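Local atomic coordinates of peroxisomal fatty acid beta-oxidation multifunctional protein MFP2 (PDB entry 2WTB), a protein that carries out successive steps of peroxisomal fatty acid beta-oxidation during seed germination, acting as enoyl-CoA hydratase and 3-hydroxyacyl-CoA dehydrogenase. Residues A[232-237]-A[250-255]; A[300-305]-A[471-476]. All blocks are in the same frame, centred on the assembly; numbering follows the deposited sequence.

Interaction 1: A[232-237]-A[250-255]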
loop_
_atom_site.group_PDB
_atom_site.type_symbol
_atom_site.label_atom_id
_atom_site.label_comp_id
_atom_site.label_asym_id
_atom_site.label_seq_id
_atom_site.Cartn_x
_atom_site.Cartn_y
_atom_site.Cartn_z
ATOM N N THR A 232 -18.205 -5.452 -21.820
ATOM C CA THR A 232 -17.496 -6.654 -22.231
ATOM C C THR A 232 -15.992 -6.396 -22.241
ATOM O O THR A 232 -15.222 -7.130 -21.621
ATOM C CB THR A 232 -17.959 -7.134 -23.620
ATOM O OG1 THR A 232 -19.192 -7.853 -23.489
ATOM C CG2 THR A 232 -16.914 -8.041 -24.250
ATOM N N PHE A 233 -15.583 -5.342 -22.939
ATOM C CA PHE A 233 -14.174 -4.979 -23.020
ATOM C C PHE A 233 -13.539 -4.928 -21.633
ATOM O O PHE A 233 -12.541 -5.604 -21.376
ATOM C CB PHE A 233 -14.011 -3.632 -23.728
ATOM C CG PHE A 233 -12.585 -3.168 -23.830
ATOM C CD1 PHE A 233 -11.821 -3.473 -24.942
ATOM C CD2 PHE A 233 -12.010 -2.422 -22.814
ATOM C CE1 PHE A 233 -10.511 -3.047 -25.040
ATOM C CE2 PHE A 233 -10.700 -1.992 -22.906
ATOM C CZ PHE A 233 -9.950 -2.305 -24.021
ATOM N N ALA A 234 -14.126 -4.126 -20.746
ATOM C CA ALA A 234 -13.632 -3.982 -19.378
ATOM C C ALA A 234 -13.417 -5.336 -18.710
ATOM O O ALA A 234 -12.320 -5.634 -18.242
ATOM C CB ALA A 234 -14.590 -3.135 -18.556
ATOM N N LYS A 235 -14.470 -6.146 -18.668
ATOM C CA LYS A 235 -14.387 -7.486 -18.100
ATOM C C LYS A 235 -13.176 -8.226 -18.651
ATOM O O LYS A 235 -12.414 -8.842 -17.904
ATOM C CB LYS A 235 -15.650 -8.286 -18.424
ATOM C CG LYS A 235 -16.926 -7.752 -17.799
ATOM C CD LYS A 235 -18.140 -8.473 -18.365
ATOM C CE LYS A 235 -19.413 -8.090 -17.630
ATOM N NZ LYS A 235 -19.397 -8.562 -16.220
ATOM N N ALA A 236 -13.009 -8.155 -19.967
ATOM C CA ALA A 236 -11.939 -8.871 -20.652
ATOM C C ALA A 236 -10.554 -8.474 -20.151
ATOM O O ALA A 236 -9.743 -9.335 -19.814
ATOM C CB ALA A 236 -12.041 -8.658 -22.157
ATOM N N GLN A 237 -10.285 -7.173 -20.098
ATOM C CA GLN A 237 -8.959 -6.697 -19.719
ATOM C C GLN A 237 -8.735 -6.738 -18.207
ATOM O O GLN A 237 -7.604 -6.614 -17.738
ATOM C CB GLN A 237 -8.706 -5.290 -20.260
ATOM C CG GLN A 237 -9.340 -4.180 -19.448
ATOM C CD GLN A 237 -8.767 -2.821 -19.790
ATOM O OE1 GLN A 237 -7.996 -2.682 -20.741
ATOM N NE2 GLN A 237 -9.136 -1.807 -19.014
ATOM N N MET A 250 -17.334 -9.056 -10.525
ATOM C CA MET A 250 -18.594 -9.106 -9.796
ATOM C C MET A 250 -19.212 -7.716 -9.710
ATOM O O MET A 250 -20.433 -7.569 -9.657
ATOM C CB MET A 250 -18.382 -9.670 -8.392
ATOM C CG MET A 250 -17.862 -11.099 -8.362
ATOM S SD MET A 250 -17.578 -11.697 -6.683
ATOM C CE MET A 250 -17.097 -13.393 -7.004
ATOM N N CYS A 251 -18.357 -6.698 -9.699
ATOM C CA CYS A 251 -18.813 -5.315 -9.642
ATOM C C CYS A 251 -19.310 -4.863 -11.010
ATOM O O CYS A 251 -20.265 -4.092 -11.110
ATOM C CB CYS A 251 -17.687 -4.396 -9.162
ATOM S SG CYS A 251 -18.104 -2.636 -9.183
ATOM N N LEU A 252 -18.653 -5.345 -12.061
ATOM C CA LEU A 252 -19.056 -5.019 -13.421
ATOM C C LEU A 252 -20.422 -5.622 -13.729
ATOM O O LEU A 252 -21.202 -5.055 -14.493
ATOM C CB LEU A 252 -18.016 -5.512 -14.426
ATOM C CG LEU A 252 -16.681 -4.765 -14.410
ATOM C CD1 LEU A 252 -15.634 -5.511 -15.222
ATOM C CD2 LEU A 252 -16.856 -3.343 -14.921
ATOM N N ASP A 253 -20.702 -6.772 -13.125
ATOM C CA ASP A 253 -22.008 -7.405 -13.254
ATOM C C ASP A 253 -23.116 -6.459 -12.806
ATOM O O ASP A 253 -24.064 -6.204 -13.547
ATOM C CB ASP A 253 -22.068 -8.692 -12.430
ATOM C CG ASP A 253 -21.290 -9.825 -13.063
ATOM O OD1 ASP A 253 -20.983 -9.732 -14.270
ATOM O OD2 ASP A 253 -20.992 -10.810 -12.354
ATOM N N ALA A 254 -22.989 -5.947 -11.586
ATOM C CA ALA A 254 -23.986 -5.042 -11.030
ATOM C C ALA A 254 -24.197 -3.834 -11.932
ATOM O O ALA A 254 -25.307 -3.306 -12.029
ATOM C CB ALA A 254 -23.578 -4.595 -9.632
ATOM N N ILE A 255 -23.129 -3.399 -12.592
ATOM C CA ILE A 255 -23.197 -2.233 -13.466
ATOM C C ILE A 255 -24.008 -2.545 -14.721
ATOM O O ILE A 255 -24.884 -1.772 -15.113
ATOM C CB ILE A 255 -21.790 -1.724 -13.854
ATOM C CG1 ILE A 255 -21.000 -1.331 -12.603
ATOM C CG2 ILE A 255 -21.889 -0.542 -14.804
ATOM C CD1 ILE A 255 -19.654 -0.697 -12.894
#
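Lys235 and Asp253 meet in a salt bridge that spans two antiparallel helices, with Leu252 packed beside the lysine chain. NZ of Lys235 donates a hydrogen bond of 2.8 Å to OD1 of Asp253, reaching it on the anti side and 30° out of the carboxylate plane. Neither residue sets out straight at the other: the CB of Asp253 is directed away from the opposite helix, yet its carboxylate swings back, while the lysine runs extended through chi3 and turns only at its last torsion (chi4 -66°), which carries the ammonium group to the oxygen. The two side chains cross at about a right angle.

Leu252 is the apolar half of the contact. Its CG lies anti to the carbonyl carbon, and CD1 is carried forward until it sits 3.7 Å from CG of Lys235, the two chains sliding past each other in opposite directions. The same methyl lies 4.2 Å from CB of Ala234, and also rests against the backbone of that helix at the N of Lys235. NZ of Lys235 also passes 3.8 Å from CB of Leu252, so the lysine chain runs alongside the leucine as far as its CB. A methionine in place of Lys235 would probably leave the Asp253 carboxylate without this charged mate.

The segment axes approach to 10.4 Å at 175°, as in a helical hairpin, formed here by helices 224-241 and 247-260. On the second of these, Leu252 also touches Leu164 of helix 160-169, while Asp253 touches Lys269 of helix 263-277, so that 247-260 is packed between its hairpin partner and further helices of the chain.

Interaction 2: A[300-305]-A[471-476]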
loop_
_atom_site.group_PDB
_atom_site.type_symbol
_atom_site.label_atom_id
_atom_site.label_comp_id
_atom_site.label_asym_id
_atom_site.label_seq_id
_atom_site.Cartn_x
_atom_site.Cartn_y
_atom_site.Cartn_z
ATOM N N PRO A 300 5.351 -1.832 20.669
ATOM C CA PRO A 300 5.260 -1.861 22.133
ATOM C C PRO A 300 6.614 -1.638 22.794
ATOM O O PRO A 300 7.628 -2.144 22.307
ATOM C CB PRO A 300 4.765 -3.279 22.425
ATOM C CG PRO A 300 4.064 -3.695 21.186
ATOM C CD PRO A 300 4.820 -3.061 20.060
ATOM N N GLY A 301 6.620 -0.888 23.893
ATOM C CA GLY A 301 7.847 -0.581 24.607
ATOM C C GLY A 301 8.674 0.497 23.931
ATOM O O GLY A 301 9.796 0.781 24.348
ATOM N N VAL A 302 8.121 1.096 22.882
ATOM C CA VAL A 302 8.803 2.161 22.158
ATOM C C VAL A 302 7.857 3.318 21.853
ATOM O O VAL A 302 8.189 4.480 22.090
ATOM C CB VAL A 302 9.415 1.648 20.837
ATOM C CG1 VAL A 302 9.789 2.812 19.927
ATOM C CG2 VAL A 302 10.622 0.773 21.116
ATOM N N THR A 303 6.676 2.996 21.331
ATOM C CA THR A 303 5.722 4.023 20.921
ATOM C C THR A 303 4.553 4.180 21.892
ATOM O O THR A 303 3.603 4.913 21.615
ATOM C CB THR A 303 5.168 3.756 19.510
ATOM O OG1 THR A 303 4.458 2.510 19.497
ATOM C CG2 THR A 303 6.299 3.716 18.497
ATOM N N ASP A 304 4.626 3.493 23.026
ATOM C CA ASP A 304 3.587 3.597 24.046
ATOM C C ASP A 304 4.072 4.346 25.289
ATOM O O ASP A 304 3.402 4.338 26.319
ATOM C CB ASP A 304 3.088 2.204 24.439
ATOM C CG ASP A 304 4.224 1.244 24.759
ATOM O OD1 ASP A 304 5.399 1.666 24.682
ATOM O OD2 ASP A 304 3.945 0.067 25.081
ATOM N N ARG A 305 5.230 4.997 25.181
ATOM C CA ARG A 305 5.881 5.628 26.330
ATOM C C ARG A 305 5.467 7.082 26.549
ATOM O O ARG A 305 5.767 7.674 27.588
ATOM C CB ARG A 305 7.403 5.567 26.182
ATOM C CG ARG A 305 8.019 4.206 26.434
ATOM C CD ARG A 305 9.529 4.326 26.542
ATOM N NE ARG A 305 10.189 3.028 26.601
ATOM C CZ ARG A 305 11.504 2.861 26.531
ATOM N NH1 ARG A 305 12.299 3.916 26.400
ATOM N NH2 ARG A 305 12.026 1.642 26.589
ATOM N N GLN A 471 13.360 7.190 21.585
ATOM C CA GLN A 471 13.096 8.519 21.043
ATOM C C GLN A 471 13.620 8.679 19.618
ATOM O O GLN A 471 13.028 9.394 18.812
ATOM C CB GLN A 471 13.684 9.603 21.949
ATOM C CG GLN A 471 13.588 11.011 21.378
ATOM C CD GLN A 471 12.166 11.526 21.318
ATOM O OE1 GLN A 471 11.440 11.510 22.315
ATOM N NE2 GLN A 471 11.759 11.997 20.146
ATOM N N VAL A 472 14.731 8.017 19.312
ATOM C CA VAL A 472 15.280 8.052 17.961
ATOM C C VAL A 472 14.385 7.270 16.999
ATOM O O VAL A 472 14.160 7.686 15.861
ATOM C CB VAL A 472 16.721 7.504 17.909
ATOM C CG1 VAL A 472 17.192 7.362 16.467
ATOM C CG2 VAL A 472 17.659 8.414 18.681
ATOM N N ILE A 473 13.871 6.138 17.468
ATOM C CA ILE A 473 12.966 5.322 16.668
ATOM C C ILE A 473 11.669 6.075 16.388
ATOM O O ILE A 473 11.193 6.106 15.255
ATOM C CB ILE A 473 12.651 3.990 17.365
ATOM C CG1 ILE A 473 13.895 3.099 17.389
ATOM C CG2 ILE A 473 11.506 3.284 16.667
ATOM C CD1 ILE A 473 13.735 1.850 18.222
ATOM N N VAL A 474 11.106 6.682 17.426
ATOM C CA VAL A 474 9.906 7.494 17.277
ATOM C C VAL A 474 10.144 8.627 16.282
ATOM O O VAL A 474 9.250 8.991 15.517
ATOM C CB VAL A 474 9.448 8.071 18.634
ATOM C CG1 VAL A 474 8.563 9.296 18.437
ATOM C CG2 VAL A 474 8.737 7.001 19.453
ATOM N N ASP A 475 11.355 9.175 16.290
ATOM C CA ASP A 475 11.718 10.233 15.355
ATOM C C ASP A 475 11.707 9.723 13.921
ATOM O O ASP A 475 11.018 10.266 13.059
ATOM C CB ASP A 475 13.098 10.799 15.694
ATOM C CG ASP A 475 13.085 11.670 16.935
ATOM O OD1 ASP A 475 12.001 12.168 17.304
ATOM O OD2 ASP A 475 14.160 11.858 17.542
ATOM N N LEU A 476 12.478 8.671 13.677
ATOM C CA LEU A 476 12.607 8.089 12.347
ATOM C C LEU A 476 11.266 7.555 11.857
ATOM O O LEU A 476 10.891 7.748 10.702
ATOM C CB LEU A 476 13.648 6.969 12.374
ATOM C CG LEU A 476 14.409 6.719 11.079
ATOM C CD1 LEU A 476 14.514 8.000 10.282
ATOM C CD2 LEU A 476 15.781 6.158 11.388
#
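Val302 leads a loop onto the flank of a helix, meeting Ile473 with its CG1 methyl and Val474 with that methyl and its carbonyl O. Just before it, the backbone N of Gly301 is turned to Asp304 within the loop, donating to OD2 at 3.1 Å in a nearly straight bond (174°) and more weakly to OD1, which closes the chain into a compact turn.

At Val302, CG1 is placed opposite the backbone N (chi1 165°) and comes 3.7 Å from CG2 of Ile473; the side chains cross at about a right angle. CG1 of Val302 also lies 4.3 Å from CG2 of Val474, and that same valine methyl rests 3.7 Å from the carbonyl O of Val302, so CG2 of Val474 faces both side chain and backbone of the loop valine. Thr303 adds its methyl at the margin, with CG2 4.2 Å from CG2 of Val474, while its OG1 bonds back to the N of Val299. The join is therefore wholly one of van der Waals packing.

Helix 470-482 is the beta-alpha-beta crossover between the neighbouring parallel strands 459-464 and 486-491; it holds the loop on one flank and lies against strands 445-450 and 459-464 on another, through Val472 and Leu476. Arg464 of strand 459-464 touches both Val302 and Ile473, bringing the loop between helix 281-294 and strand 315-318 up against the eight-stranded sheet.

Interaction 1 closes in the chain before interaction 2 opens, and the two lie on opposite sides of the centre of the chain, their centres 46 Å apart and their nearest atoms about 36 Å apart. They share no residue and do not touch. The pair 232-237 and 250-255 is a local helical hairpin, its segments only 13 residues apart at their closest ends, whereas 300-305 and 471-476 are 166 residues apart at theirs and join a loop to a helix of the dehydrogenase part. One has a salt bridge beside its apolar packing, the other apolar packing alone. Both lie away from the predicted hydratase residues Glu119 and Glu139.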